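Local coordinates for substrate binding periplasmic protein (Ralstonia solanacearum, PDB 3LOP) that probably binds leucine or related amino acids in the periplasm as a solute receptor for uptake, at residues R52-E55 / Q60-R63; A88-G93 / A109-T114. All coordinates share one frame; numbering follows the deposited sequence.

Contact 1: residues R52-E55 / Q60-R63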
loop_
_atom_site.group_PDB
_atom_site.type_symbol
_atom_site.label_atom_id
_atom_site.label_comp_id
_atom_site.label_asym_id
_atom_site.label_seq_id
_atom_site.Cartn_x
_atom_site.Cartn_y
_atom_site.Cartn_z
ATOM N N ARG A 52 4.647 -16.385 1.838
ATOM C CA ARG A 52 4.290 -17.303 0.766
ATOM C C ARG A 52 3.752 -16.523 -0.418
ATOM O O ARG A 52 2.946 -15.603 -0.273
ATOM C CB ARG A 52 3.257 -18.336 1.229
ATOM C CG ARG A 52 3.075 -19.493 0.242
ATOM C CD ARG A 52 2.378 -20.673 0.897
ATOM N NE ARG A 52 3.184 -21.203 1.991
ATOM C CZ ARG A 52 2.741 -22.071 2.893
ATOM N NH1 ARG A 52 1.496 -22.516 2.831
ATOM N NH2 ARG A 52 3.538 -22.470 3.875
ATOM N N ASP A 53 4.229 -16.903 -1.593
ATOM C CA ASP A 53 3.850 -16.274 -2.847
ATOM C C ASP A 53 2.421 -16.652 -3.233
ATOM O O ASP A 53 2.075 -17.831 -3.240
ATOM C CB ASP A 53 4.839 -16.748 -3.921
ATOM C CG ASP A 53 4.651 -16.068 -5.267
ATOM O OD1 ASP A 53 3.848 -15.120 -5.388
ATOM O OD2 ASP A 53 5.338 -16.495 -6.218
ATOM N N ASP A 54 1.583 -15.657 -3.518
ATOM C CA ASP A 54 0.226 -15.949 -3.964
ATOM C C ASP A 54 0.013 -15.481 -5.401
ATOM O O ASP A 54 -1.060 -15.682 -5.965
ATOM C CB ASP A 54 -0.850 -15.341 -3.038
ATOM C CG ASP A 54 -0.719 -13.838 -2.852
ATOM O OD1 ASP A 54 -0.136 -13.149 -3.714
ATOM O OD2 ASP A 54 -1.244 -13.344 -1.829
ATOM N N GLU A 55 1.045 -14.878 -5.994
ATOM C CA GLU A 55 0.981 -14.394 -7.378
ATOM C C GLU A 55 -0.195 -13.437 -7.564
ATOM O O GLU A 55 -0.637 -13.188 -8.685
ATOM C CB GLU A 55 0.832 -15.587 -8.336
ATOM C CG GLU A 55 1.944 -16.629 -8.228
ATOM C CD GLU A 55 1.696 -17.855 -9.097
ATOM O OE1 GLU A 55 1.593 -17.702 -10.333
ATOM O OE2 GLU A 55 1.607 -18.974 -8.545
ATOM N N GLN A 60 -5.475 -18.118 -4.333
ATOM C CA GLN A 60 -4.221 -18.543 -3.721
ATOM C C GLN A 60 -3.953 -17.776 -2.429
ATOM O O GLN A 60 -3.340 -18.309 -1.510
ATOM C CB GLN A 60 -3.054 -18.367 -4.693
ATOM C CG GLN A 60 -1.808 -19.140 -4.280
ATOM C CD GLN A 60 -2.066 -20.636 -4.144
ATOM O OE1 GLN A 60 -2.499 -21.291 -5.093
ATOM N NE2 GLN A 60 -1.804 -21.181 -2.960
ATOM N N THR A 61 -4.410 -16.528 -2.351
ATOM C CA THR A 61 -4.223 -15.755 -1.127
ATOM C C THR A 61 -5.021 -16.467 -0.036
ATOM O O THR A 61 -4.537 -16.677 1.080
ATOM C CB THR A 61 -4.753 -14.307 -1.271
ATOM O OG1 THR A 61 -4.020 -13.622 -2.295
ATOM C CG2 THR A 61 -4.603 -13.549 0.049
ATOM N N VAL A 62 -6.251 -16.843 -0.378
ATOM C CA VAL A 62 -7.126 -17.544 0.554
ATOM C C VAL A 62 -6.484 -18.849 1.020
ATOM O O VAL A 62 -6.406 -19.111 2.219
ATOM C CB VAL A 62 -8.497 -17.851 -0.093
ATOM C CG1 VAL A 62 -9.290 -18.811 0.779
ATOM C CG2 VAL A 62 -9.279 -16.557 -0.287
ATOM N N ARG A 63 -6.016 -19.663 0.079
ATOM C CA ARG A 63 -5.394 -20.929 0.443
ATOM C C ARG A 63 -4.136 -20.726 1.282
ATOM O O ARG A 63 -3.931 -21.418 2.281
ATOM C CB ARG A 63 -5.060 -21.754 -0.809
ATOM C CG ARG A 63 -6.284 -22.346 -1.502
ATOM C CD ARG A 63 -5.897 -23.457 -2.473
ATOM N NE ARG A 63 -5.192 -22.962 -3.650
ATOM C CZ ARG A 63 -5.776 -22.324 -4.660
ATOM N NH1 ARG A 63 -7.083 -22.104 -4.643
ATOM N NH2 ARG A 63 -5.050 -21.906 -5.691
#
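The side chain of Asp54 lies alongside that of Thr61, both pointing the same way. Their oxygens come close: Asp54 OD2 is 2.8 Å from Thr61 OG1. Chi1 of 56° puts the Asp54 carboxylate between its own backbone N and carbonyl carbon, and OD2 then comes up beside the threonine hydroxyl. Both residues are buried, and both polar ends have further partners. Asp54 OD1 is hydrogen-bonded to Gln56 N, Asp54 OD2 to Ser11 OG, and Thr61 OG1 to Asn85 OD1.

Next to this tight pair, the aliphatic part of Gln60 packs on the backbone of Asp54. Gln60 CB is 3.6 Å from Asp54 O, and Gln60 CG is 3.8 Å from Asp54 CA. The chain then bends at chi2 (58°), and its amide reaches the looser, more solvent-facing side. There Arg63 NH2 bonds Gln60 OE1 at 2.7 Å, from well above the carbonyl plane. One face of the guanidinium lies over Gln60 CA, offset toward the rim.

On the strand side, Asp53 OD1 accepts from Glu55 N at 2.9 Å, with the donor 45° out of the carboxylate plane. Asp53 OD1 also accepts from Leu14 N, and Asp53 OD2 is hydrogen-bonded to Ser15 OG. The bond to Glu55 N makes an Asx turn. It lies where strand 47-53 gives way to the loop before helix 58-71, a beta-alpha connection in the alpha/beta domain of a type I periplasmic binding protein.

Contact 2: residues A88-G93 / A109-T114; sequences ALMREG and ASSMTT
Selenomethionine Met90 reaches from helix 83-91 to the short 3-10 turn at 110-112 and has the most surface buried here. Its terminal methyl does most of the touching. Met90 CE sits 3.7 Å from Met112 CE and also 3.7 Å from Ser111 OG. The selenium adds a contact of its own, with Met90 SE 3.8 Å from Ser111 O. The chain is extended through chi2 (-176°) and bends at chi3, which carries the methyl round to both partners.

Met112, also a selenomethionine, starts out away from the helix and turns back. Bends at chi2 and chi3 bring its methyl up to that of Met90, and the two side chains cross at about a right angle. Met112 is buried and packs further on Val86 and Glu87 of helix 83-91.

The helix carrying Met90 ends just beyond it in a Schellman motif. Gly93 N bonds back to Met90 O, and Gly93 has positive phi. The facing 3-10 turn belongs to the link between strands 102-103 and 118-119, which lie next to each other in the five-stranded parallel sheet.

Ser111 gives the apolar methyl of Met90 a polar neighbour. Its hydroxyl is hydrogen-bonded to Glu87 OE2, so the same helix meets the turn by a polar link as well as by packing. The backbone oxygen of Ser111 accepts from two donors of one residue, Thr114 OG1 at 2.7 Å and Thr114 N at 3.2 Å. The hydroxyl donor lies 20° from the carbonyl plane.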
loop_
_atom_site.group_PDB
_atom_site.type_symbol
_atom_site.label_atom_id
_atom_site.label_comp_id
_atom_site.label_asym_id
_atom_site.label_seq_id
_atom_site.Cartn_x
_atom_site.Cartn_y
_atom_site.Cartn_z
ATOM N N ALA A 88 -11.529 -11.076 -0.338
ATOM C CA ALA A 88 -11.845 -12.502 -0.381
ATOM C C ALA A 88 -11.558 -13.111 0.994
ATOM O O ALA A 88 -12.317 -13.946 1.485
ATOM C CB ALA A 88 -11.018 -13.203 -1.458
ATOM N N LEU A 89 -10.464 -12.693 1.623
ATOM C CA LEU A 89 -10.138 -13.206 2.951
ATOM C C LEU A 89 -11.257 -12.857 3.924
ATOM O O LEU A 89 -11.587 -13.641 4.813
ATOM C CB LEU A 89 -8.826 -12.607 3.465
ATOM C CG LEU A 89 -7.536 -13.032 2.763
ATOM C CD1 LEU A 89 -6.360 -12.242 3.326
ATOM C CD2 LEU A 89 -7.315 -14.523 2.956
HETATM N N MSE A 90 -11.836 -11.672 3.758
HETATM C CA MSE A 90 -12.920 -11.226 4.627
HETATM C C MSE A 90 -14.212 -11.968 4.284
HETATM O O MSE A 90 -14.826 -12.603 5.141
HETATM C CB MSE A 90 -13.133 -9.712 4.474
HETATM C CG MSE A 90 -11.899 -8.872 4.791
HETATM SE SE MSE A 90 -12.196 -6.949 4.721
HETATM C CE MSE A 90 -12.362 -6.712 2.826
ATOM N N ARG A 91 -14.605 -11.894 3.018
ATOM C CA ARG A 91 -15.826 -12.528 2.535
ATOM C C ARG A 91 -15.898 -14.028 2.799
ATOM O O ARG A 91 -16.932 -14.541 3.233
ATOM C CB ARG A 91 -15.973 -12.273 1.033
ATOM C CG ARG A 91 -17.234 -12.850 0.414
ATOM C CD ARG A 91 -17.238 -12.679 -1.099
ATOM N NE ARG A 91 -17.010 -11.292 -1.498
ATOM C CZ ARG A 91 -15.878 -10.839 -2.031
ATOM N NH1 ARG A 91 -14.860 -11.663 -2.238
ATOM N NH2 ARG A 91 -15.765 -9.558 -2.357
ATOM N N GLU A 92 -14.804 -14.731 2.532
ATOM C CA GLU A 92 -14.769 -16.175 2.724
ATOM C C GLU A 92 -14.539 -16.601 4.175
ATOM O O GLU A 92 -14.477 -17.793 4.475
ATOM C CB GLU A 92 -13.720 -16.787 1.796
ATOM C CG GLU A 92 -14.089 -16.614 0.328
ATOM C CD GLU A 92 -13.063 -17.188 -0.620
ATOM O OE1 GLU A 92 -12.660 -18.353 -0.426
ATOM O OE2 GLU A 92 -12.671 -16.475 -1.570
ATOM N N GLY A 93 -14.418 -15.618 5.063
ATOM C CA GLY A 93 -14.236 -15.900 6.477
ATOM C C GLY A 93 -12.940 -16.571 6.892
ATOM O O GLY A 93 -12.891 -17.238 7.925
ATOM N N ALA A 109 -8.476 0.371 0.305
ATOM C CA ALA A 109 -9.889 0.256 -0.047
ATOM C C ALA A 109 -10.790 0.618 1.131
ATOM O O ALA A 109 -10.429 0.412 2.290
ATOM C CB ALA A 109 -10.194 -1.157 -0.523
ATOM N N SER A 110 -11.973 1.144 0.824
ATOM C CA SER A 110 -12.922 1.548 1.857
ATOM C C SER A 110 -13.389 0.379 2.718
ATOM O O SER A 110 -13.775 0.562 3.870
ATOM C CB SER A 110 -14.135 2.234 1.220
ATOM O OG SER A 110 -14.815 1.365 0.326
ATOM N N SER A 111 -13.343 -0.821 2.154
ATOM C CA SER A 111 -13.771 -2.010 2.874
ATOM C C SER A 111 -12.805 -2.431 3.975
ATOM O O SER A 111 -13.150 -3.258 4.816
ATOM C CB SER A 111 -13.965 -3.165 1.887
ATOM O OG SER A 111 -12.780 -3.406 1.149
HETATM N N MSE A 112 -11.600 -1.865 3.982
HETATM C CA MSE A 112 -10.610 -2.229 4.993
HETATM C C MSE A 112 -10.999 -1.851 6.421
HETATM O O MSE A 112 -10.434 -2.378 7.379
HETATM C CB MSE A 112 -9.246 -1.614 4.653
HETATM C CG MSE A 112 -8.641 -2.104 3.338
HETATM SE SE MSE A 112 -8.477 -4.037 3.233
HETATM C CE MSE A 112 -9.712 -4.372 1.788
ATOM N N THR A 113 -11.967 -0.951 6.564
ATOM C CA THR A 113 -12.409 -0.520 7.888
ATOM C C THR A 113 -13.730 -1.166 8.299
ATOM O O THR A 113 -14.418 -0.665 9.190
ATOM C CB THR A 113 -12.580 1.016 7.944
ATOM O OG1 THR A 113 -13.417 1.442 6.861
ATOM C CG2 THR A 113 -11.231 1.711 7.843
ATOM N N THR A 114 -14.074 -2.285 7.671
ATOM C CA THR A 114 -15.339 -2.955 7.971
ATOM C C THR A 114 -15.238 -4.375 8.525
ATOM O O THR A 114 -16.235 -5.098 8.553
ATOM C CB THR A 114 -16.231 -3.005 6.720
ATOM O OG1 THR A 114 -15.641 -3.877 5.748
ATOM C CG2 THR A 114 -16.380 -1.613 6.117
#

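Contact 1 closes before contact 2 opens, so the two come in series along the chain. Their centres are about 16 Å apart. Both belong to the domain built on the five-stranded parallel sheet, contact 1 at one outermost strand, 47-53, and contact 2 between helix 83-91 and the loop leading to strand 118-119, at the other edge. Helices 58-71 and 83-91 join them directly. Val62 CG2 packs on Ala88 CB at 4.0 Å, and Leu89 CD1 meets Thr61 CG2 at 3.9 Å. Neither contact touches the bound leucine: the side chain of Asp54 is about 10 Å from it, that of Met112 about 7 Å. Both are packing contacts within this domain, set back from the pocket.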